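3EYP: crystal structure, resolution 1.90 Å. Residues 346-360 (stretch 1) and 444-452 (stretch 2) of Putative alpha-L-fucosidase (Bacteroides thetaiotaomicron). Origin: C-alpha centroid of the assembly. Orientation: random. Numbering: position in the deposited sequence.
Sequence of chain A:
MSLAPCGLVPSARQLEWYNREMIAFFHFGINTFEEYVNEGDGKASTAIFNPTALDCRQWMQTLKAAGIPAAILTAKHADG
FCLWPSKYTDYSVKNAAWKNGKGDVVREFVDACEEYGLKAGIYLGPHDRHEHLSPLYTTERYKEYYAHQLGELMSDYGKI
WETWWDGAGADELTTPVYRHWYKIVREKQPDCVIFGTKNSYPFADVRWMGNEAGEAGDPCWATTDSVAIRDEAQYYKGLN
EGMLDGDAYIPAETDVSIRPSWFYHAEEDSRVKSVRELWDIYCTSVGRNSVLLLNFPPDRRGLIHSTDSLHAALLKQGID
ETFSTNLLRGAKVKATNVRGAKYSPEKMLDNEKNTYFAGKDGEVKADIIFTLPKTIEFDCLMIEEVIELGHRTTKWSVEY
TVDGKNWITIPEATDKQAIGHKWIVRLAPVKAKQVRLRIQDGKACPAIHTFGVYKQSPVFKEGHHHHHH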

# COMPACT_ATOMS: atom_id res chain seq x y z
N GLU A 346 28.83 -6.75 3.44
CA GLU A 346 29.02 -5.51 2.67
C GLU A 346 27.89 -5.31 1.63
O GLU A 346 27.62 -4.20 1.20
CB GLU A 346 30.38 -5.47 1.96
CG GLU A 346 31.51 -5.17 2.91
CD GLU A 346 32.08 -6.42 3.53
OE1 GLU A 346 31.55 -7.51 3.19
OE2 GLU A 346 33.04 -6.30 4.35
N LYS A 347 27.25 -6.40 1.26
CA LYS A 347 26.14 -6.31 0.31
C LYS A 347 24.99 -5.40 0.80
O LYS A 347 24.32 -4.78 -0.01
CB LYS A 347 25.62 -7.68 -0.04
CG LYS A 347 26.69 -8.52 -0.55
CD LYS A 347 27.29 -7.95 -1.81
CE LYS A 347 28.01 -9.04 -2.58
NZ LYS A 347 29.43 -9.08 -2.18
N MET A 348 24.80 -5.32 2.11
CA MET A 348 23.67 -4.57 2.72
C MET A 348 23.81 -3.08 2.44
O MET A 348 22.88 -2.24 2.68
CB MET A 348 23.61 -4.81 4.24
CG MET A 348 23.10 -6.25 4.68
SD MET A 348 22.85 -6.53 6.46
CE MET A 348 24.45 -7.21 7.05
N LEU A 349 24.99 -2.76 1.94
CA LEU A 349 25.45 -1.36 1.84
C LEU A 349 25.66 -0.87 0.44
O LEU A 349 25.97 0.29 0.23
CB LEU A 349 26.77 -1.17 2.58
CG LEU A 349 26.80 -1.45 4.07
CD1 LEU A 349 28.16 -1.11 4.67
CD2 LEU A 349 25.68 -0.64 4.70
N ASP A 350 25.50 -1.78 -0.50
CA ASP A 350 25.91 -1.56 -1.88
C ASP A 350 24.88 -0.96 -2.80
O ASP A 350 25.12 -0.77 -3.99
CB ASP A 350 26.48 -2.84 -2.48
CG ASP A 350 25.40 -3.86 -2.81
OD1 ASP A 350 24.21 -3.52 -2.71
OD2 ASP A 350 25.76 -5.01 -3.17
N ASN A 351 23.72 -0.68 -2.27
CA ASN A 351 22.67 -0.07 -3.10
C ASN A 351 22.32 -0.85 -4.36
O ASN A 351 21.78 -0.30 -5.31
CB ASN A 351 23.12 1.31 -3.54
CG ASN A 351 23.16 2.30 -2.40
OD1 ASN A 351 24.03 3.17 -2.35
ND2 ASN A 351 22.23 2.17 -1.47
N GLU A 352 22.66 -2.12 -4.39
CA GLU A 352 22.23 -2.97 -5.51
C GLU A 352 20.88 -3.55 -5.18
O GLU A 352 20.60 -3.88 -4.02
CB GLU A 352 23.18 -4.14 -5.77
CG GLU A 352 24.64 -3.81 -5.73
CD GLU A 352 25.18 -3.41 -7.06
OE1 GLU A 352 24.40 -3.34 -8.04
OE2 GLU A 352 26.41 -3.15 -7.13
N LYS A 353 20.05 -3.71 -6.19
CA LYS A 353 18.68 -4.23 -5.98
C LYS A 353 18.72 -5.69 -5.53
O LYS A 353 18.10 -6.09 -4.52
CB LYS A 353 17.82 -4.05 -7.25
CG LYS A 353 16.51 -4.76 -7.22
CD LYS A 353 16.07 -5.25 -8.63
CE LYS A 353 16.15 -4.17 -9.69
NZ LYS A 353 15.37 -4.57 -10.91
N ASN A 354 19.54 -6.46 -6.23
CA ASN A 354 19.48 -7.94 -6.16
C ASN A 354 20.42 -8.64 -5.18
O ASN A 354 20.25 -9.82 -4.89
CB ASN A 354 19.74 -8.51 -7.54
CG ASN A 354 18.66 -8.12 -8.54
OD1 ASN A 354 18.97 -7.76 -9.70
ND2 ASN A 354 17.38 -8.16 -8.11
N THR A 355 21.42 -7.94 -4.68
CA THR A 355 22.38 -8.56 -3.74
C THR A 355 21.88 -8.50 -2.30
O THR A 355 21.04 -7.68 -1.94
CB THR A 355 23.72 -7.88 -3.80
OG1 THR A 355 23.54 -6.50 -3.50
CG2 THR A 355 24.31 -8.01 -5.20
N TYR A 356 22.41 -9.42 -1.52
CA TYR A 356 22.13 -9.46 -0.08
C TYR A 356 23.17 -10.17 0.73
O TYR A 356 23.87 -11.03 0.24
CB TYR A 356 20.77 -10.12 0.12
CG TYR A 356 20.58 -11.44 -0.55
CD1 TYR A 356 20.73 -12.62 0.17
CD2 TYR A 356 20.21 -11.53 -1.87
CE1 TYR A 356 20.51 -13.82 -0.39
CE2 TYR A 356 19.99 -12.77 -2.46
CZ TYR A 356 20.17 -13.91 -1.69
OH TYR A 356 19.99 -15.15 -2.19
N PHE A 357 23.25 -9.75 2.00
CA PHE A 357 23.88 -10.54 3.06
C PHE A 357 23.08 -11.81 3.38
O PHE A 357 21.85 -11.79 3.45
CB PHE A 357 24.03 -9.72 4.34
CG PHE A 357 24.41 -10.54 5.54
CD1 PHE A 357 25.62 -11.24 5.56
CD2 PHE A 357 23.53 -10.69 6.61
CE1 PHE A 357 25.95 -12.01 6.64
CE2 PHE A 357 23.83 -11.46 7.66
CZ PHE A 357 25.05 -12.13 7.70
N ALA A 358 23.78 -12.92 3.61
CA ALA A 358 23.12 -14.12 4.14
C ALA A 358 24.03 -14.89 5.05
O ALA A 358 25.27 -14.82 4.93
CB ALA A 358 22.62 -15.06 3.02
N GLY A 359 23.36 -15.62 5.92
CA GLY A 359 23.93 -16.56 6.85
C GLY A 359 23.96 -17.97 6.32
O GLY A 359 23.56 -18.28 5.21
N LYS A 360 24.60 -18.81 7.12
CA LYS A 360 24.78 -20.21 6.79
C LYS A 360 23.50 -21.00 7.11
O LYS A 360 22.79 -20.67 8.07
CB LYS A 360 25.98 -20.80 7.57
CG LYS A 360 27.30 -20.15 7.20
CD LYS A 360 28.45 -20.71 8.06
CE LYS A 360 29.71 -19.94 7.79
NZ LYS A 360 30.72 -20.24 8.81
N ALA A 444 14.86 -19.14 9.85
CA ALA A 444 15.96 -19.53 8.96
C ALA A 444 17.11 -18.53 8.96
O ALA A 444 17.03 -17.44 9.50
CB ALA A 444 15.48 -19.81 7.53
N CYS A 445 18.20 -18.94 8.34
CA CYS A 445 19.39 -18.08 8.30
C CYS A 445 18.96 -16.77 7.65
O CYS A 445 18.13 -16.78 6.78
CB CYS A 445 20.55 -18.69 7.54
SG CYS A 445 20.23 -19.07 5.86
N PRO A 446 19.53 -15.65 8.07
CA PRO A 446 19.15 -14.33 7.52
C PRO A 446 19.45 -14.14 6.05
O PRO A 446 20.40 -14.70 5.50
CB PRO A 446 19.99 -13.34 8.31
CG PRO A 446 21.02 -14.15 9.03
CD PRO A 446 20.56 -15.55 9.12
N ALA A 447 18.61 -13.34 5.42
CA ALA A 447 18.78 -12.91 4.03
C ALA A 447 18.32 -11.47 3.91
O ALA A 447 17.11 -11.22 3.90
CB ALA A 447 17.98 -13.80 3.10
N ILE A 448 19.28 -10.54 3.94
CA ILE A 448 19.01 -9.11 4.07
C ILE A 448 19.61 -8.27 2.93
O ILE A 448 20.85 -8.24 2.69
CB ILE A 448 19.50 -8.59 5.44
CG1 ILE A 448 18.75 -9.37 6.56
CG2 ILE A 448 19.28 -7.04 5.57
CD1 ILE A 448 19.48 -9.47 7.88
N HIS A 449 18.73 -7.55 2.26
CA HIS A 449 19.09 -6.77 1.08
C HIS A 449 19.82 -5.51 1.49
O HIS A 449 20.83 -5.13 0.91
CB HIS A 449 17.85 -6.35 0.26
CG HIS A 449 17.44 -7.32 -0.79
ND1 HIS A 449 18.29 -7.70 -1.82
CD2 HIS A 449 16.25 -7.92 -1.05
CE1 HIS A 449 17.67 -8.55 -2.61
NE2 HIS A 449 16.42 -8.68 -2.18
N THR A 450 19.29 -4.90 2.52
CA THR A 450 19.64 -3.54 2.87
C THR A 450 19.66 -3.31 4.33
O THR A 450 18.79 -3.77 5.06
CB THR A 450 18.61 -2.51 2.22
OG1 THR A 450 18.50 -2.77 0.80
CG2 THR A 450 19.03 -1.08 2.48
N PHE A 451 20.68 -2.57 4.76
CA PHE A 451 20.70 -2.01 6.11
C PHE A 451 21.35 -0.64 6.08
O PHE A 451 22.36 -0.45 5.44
CB PHE A 451 21.42 -2.92 7.12
CG PHE A 451 21.41 -2.37 8.54
CD1 PHE A 451 20.23 -2.26 9.26
CD2 PHE A 451 22.60 -1.97 9.16
CE1 PHE A 451 20.24 -1.77 10.52
CE2 PHE A 451 22.62 -1.47 10.43
CZ PHE A 451 21.47 -1.36 11.13
N GLY A 452 20.70 0.33 6.70
CA GLY A 452 21.19 1.69 6.72
C GLY A 452 20.74 2.50 7.91
O GLY A 452 19.81 2.16 8.63

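The shortest hydrogen bond between the two stretches involves a side chain. H449 ND1 donates to T355 O over 2.8 Å, so ND1 carries a proton in this model. The chain of stretch 2 turns a corner at H449. CA-to-CB of this residue points away overall, but the end of the side chain comes nearer to stretch 1, with chi1 at -90°. The loop carbonyls gather around it. T355 O lies at the edge of the ring, near its plane, where an N-H group can reach it. K353 O is 3.1 Å from H449 CE1; it also lies close to ND1, but the angle is too poor for a hydrogen bond. H449 has the largest area covered by the other stretch, 105 Å² of the 690 Å² buried in total.

The backbone supplies the other four hydrogen bonds. F357 and I448 form an antiparallel hydrogen-bonded pair. F357 N donates to I448 O at 2.9 Å, and I448 N donates to F357 O at 2.9 Å. The second bond is the straighter, at 165° against 132°. A358 and A447 follow as a non-hydrogen-bonded pair, with their CA atoms 4.5 Å apart. The next rung is G359 N to P446 O, 3.1 Å. Proline has no amide hydrogen to return, but its carbonyl can still accept. The same oxygen receives a CA-H...O contact, with A358 CA 3.1 Å from P446 O. F357 O is used in a similar way, 3.3 Å from A447 CA.

Beyond the corner, stretch 2 meets the 3-10 segment. F451 N donates to M348 O at 3.0 Å and 171°, which is nearly linear. Two CA-H...O contacts accompany this bond: M348 CA is 3.4 Å from H449 O, and T450 CA is 3.5 Å from M348 O, the oxygen that also accepts from F451 N. The CA atoms of M348 and T450 are 4.2 Å apart.

Within stretch 1, D350 ties the loop together. Its OD1 accepts from E352 N at 2.7 Å, and its OD2 accepts from T355 OG1 at 2.7 Å.

Apolar packing fills in around this framework. M348 is buried, and its sulfur touches both strands of stretch 2: SD is 3.7 Å from I448 CG2 and 3.9 Å from F451 CB. F357 and I448 point to the same face of the sheet. The F357 ring meets P446, with CE2 4.1 Å from CG, and I448 CD1 lies at its edge, 4.4 Å from F357 CD2. A358 and A447 point to the other face. There Y356 CD1 packs 4.2 Å from A447 CB. Y356 also turns its edge toward the face of H449 in an offset aromatic pair, with ring centroids 5.6 Å apart and planes at 81°.

G359 lies against C445 and P446. A CB in its ideal position would point toward stretch 2 and clash with P446 CD, at 2.9 Å. The missing side chain leaves room for this close approach.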